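Local coordinates for protein myosin regulatory light chain (PDB 2BL0) that serves as the regulatory light chain of myosin II, an EF-hand protein that holds a calcium ion in one of its loops, at residues Gly94-Lys98 with Gly129-Asp134. Sequence-based numbering, arbitrary orientation.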
loop_
_atom_site.group_PDB
_atom_site.type_symbol
_atom_site.label_atom_id
_atom_site.label_comp_id
_atom_site.label_asym_id
_atom_site.label_seq_id
_atom_site.Cartn_x
_atom_site.Cartn_y
_atom_site.Cartn_z
ATOM N N GLY C 94 11.560 15.010 8.664
ATOM C CA GLY C 94 12.027 15.224 7.309
ATOM C C GLY C 94 13.221 14.353 6.957
ATOM O O GLY C 94 13.780 14.504 5.877
ATOM N N TYR C 95 13.608 13.444 7.853
ATOM C CA TYR C 95 14.750 12.558 7.624
ATOM C C TYR C 95 14.360 11.093 7.842
ATOM O O TYR C 95 13.557 10.775 8.721
ATOM C CB TYR C 95 15.923 12.928 8.545
ATOM C CG TYR C 95 16.680 14.180 8.137
ATOM C CD1 TYR C 95 16.150 15.445 8.371
ATOM C CD2 TYR C 95 17.928 14.097 7.518
ATOM C CE1 TYR C 95 16.838 16.596 8.002
ATOM C CE2 TYR C 95 18.625 15.241 7.143
ATOM C CZ TYR C 95 18.078 16.489 7.390
ATOM O OH TYR C 95 18.763 17.629 7.026
ATOM N N ILE C 96 14.928 10.215 7.013
ATOM C CA ILE C 96 14.739 8.771 7.113
ATOM C C ILE C 96 16.134 8.132 7.108
ATOM O O ILE C 96 16.963 8.469 6.270
ATOM C CB ILE C 96 13.908 8.231 5.911
ATOM C CG1 ILE C 96 12.511 8.872 5.868
ATOM C CG2 ILE C 96 13.814 6.689 5.963
ATOM C CD1 ILE C 96 11.739 8.621 4.581
ATOM N N PRO C 97 16.415 7.222 8.041
ATOM C CA PRO C 97 17.701 6.502 8.034
ATOM C C PRO C 97 17.890 5.682 6.749
ATOM O O PRO C 97 16.949 4.861 6.411
ATOM C CB PRO C 97 17.580 5.547 9.236
ATOM C CG PRO C 97 16.556 6.169 10.107
ATOM C CD PRO C 97 15.566 6.822 9.179
ATOM N N LYS C 98 19.044 5.885 6.071
ATOM C CA LYS C 98 19.262 5.341 4.717
ATOM C C LYS C 98 19.219 3.793 4.686
ATOM O O LYS C 98 18.892 3.212 3.656
ATOM C CB LYS C 98 20.562 5.913 4.088
ATOM C CG LYS C 98 21.629 4.916 3.626
ATOM C CD LYS C 98 21.750 4.849 2.112
ATOM C CE LYS C 98 22.655 3.711 1.673
ATOM N NZ LYS C 98 24.080 3.941 2.033
ATOM N N GLY C 129 24.647 8.859 6.384
ATOM C CA GLY C 129 23.668 7.781 6.427
ATOM C C GLY C 129 22.241 8.269 6.618
ATOM O O GLY C 129 21.423 7.578 7.232
ATOM N N GLN C 130 21.936 9.456 6.095
ATOM C CA GLN C 130 20.606 10.032 6.256
ATOM C C GLN C 130 20.085 10.678 4.984
ATOM O O GLN C 130 20.799 11.410 4.291
ATOM C CB GLN C 130 20.593 11.053 7.387
ATOM C CG GLN C 130 20.100 10.464 8.710
ATOM C CD GLN C 130 20.121 11.465 9.847
ATOM O OE1 GLN C 130 20.250 11.082 11.007
ATOM N NE2 GLN C 130 19.994 12.747 9.521
ATOM N N ILE C 131 18.813 10.417 4.710
ATOM C CA ILE C 131 18.166 10.914 3.508
ATOM C C ILE C 131 17.107 11.950 3.948
ATOM O O ILE C 131 16.230 11.656 4.840
ATOM C CB ILE C 131 17.597 9.701 2.656
ATOM C CG1 ILE C 131 16.247 9.208 3.155
ATOM C CG2 ILE C 131 18.581 8.538 2.605
ATOM C CD1 ILE C 131 15.112 9.743 2.299
ATOM N N ARG C 132 17.204 13.174 3.353
ATOM C CA ARG C 132 16.273 14.261 3.698
ATOM C C ARG C 132 14.921 14.201 2.971
ATOM O O ARG C 132 13.995 14.931 3.328
ATOM C CB ARG C 132 16.911 15.631 3.444
ATOM C CG ARG C 132 16.450 16.686 4.442
ATOM C CD ARG C 132 15.483 17.724 3.890
ATOM N NE ARG C 132 15.706 19.047 4.471
ATOM C CZ ARG C 132 16.799 19.783 4.286
ATOM N NH1 ARG C 132 16.897 20.975 4.860
ATOM N NH2 ARG C 132 17.798 19.338 3.525
ATOM N N TYR C 133 14.813 13.316 1.987
ATOM C CA TYR C 133 13.732 13.285 0.984
ATOM C C TYR C 133 13.075 14.574 0.447
ATOM O O TYR C 133 12.495 14.536 -0.638
ATOM C CB TYR C 133 12.644 12.289 1.403
ATOM C CG TYR C 133 11.832 12.657 2.623
ATOM C CD1 TYR C 133 10.707 13.469 2.517
ATOM C CD2 TYR C 133 12.157 12.135 3.878
ATOM C CE1 TYR C 133 9.938 13.777 3.611
ATOM C CE2 TYR C 133 11.398 12.442 4.986
ATOM C CZ TYR C 133 10.285 13.262 4.849
ATOM O OH TYR C 133 9.518 13.568 5.953
ATOM N N ASP C 134 13.141 15.701 1.160
ATOM C CA ASP C 134 12.613 16.955 0.618
ATOM C C ASP C 134 13.457 17.434 -0.543
ATOM O O ASP C 134 12.946 18.117 -1.421
ATOM C CB ASP C 134 12.512 18.043 1.691
ATOM C CG ASP C 134 11.317 17.846 2.595
ATOM O OD1 ASP C 134 10.197 17.730 2.047
ATOM O OD2 ASP C 134 11.406 17.774 3.848
#
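I96 and I131 illustrate how two EF-hand loops are joined by a minimal antiparallel sheet. As a hydrogen-bonded pair they exchange two backbone bonds: I96 N reaches I131 O at 2.9 Å, lying in the carbonyl plane, and I131 N returns to I96 O at 3.1 Å. Next to them P97 and Q130 form a non-hydrogen-bonded pair, after which K98 N, in the first turn of helix 98-107, donates a hydrogen bond to G129 O from above the carbonyl plane.

Y95, on the same side of the sheet as Q130, can be followed outward. Its CB lies 3.9 Å from I131 O, while CG, with a chi1 of -75°, is anti to the carbonyl carbon, which lays the ring against the side chains of Q130 and R132. CD2 then meets the Q130 amide nitrogen NE2 at 3.2 Å, the ring and amide planes being 68° apart. CE1 and CZ pass over R132 CG, which stands 3.7 Å from the ring centroid in a CH-pi contact over one face. At the tip, OH lies above the centre of the R132 guanidinium, whose plane is turned 26° from the ring.

The isoleucines face the other way, into mostly apolar packing. I96 CB packs on I131 CG1, and I96 CD1 touches Y133 CD2 at 3.6 Å with the two side chains roughly at right angles. The far end of the Y133 ring lies against G94, with Y133 OH 3.3 Å from G94 CA; that hydroxyl is hydrogen-bonded to D89, and the ring is stacked with F85. L101 meets both isoleucines, and L121 meets I131. Lying far from the bound calcium ion, this two-stranded bridge between paired loops, with helices packed against its isoleucine side, is the hallmark of an EF-hand domain pair, here the C-terminal one.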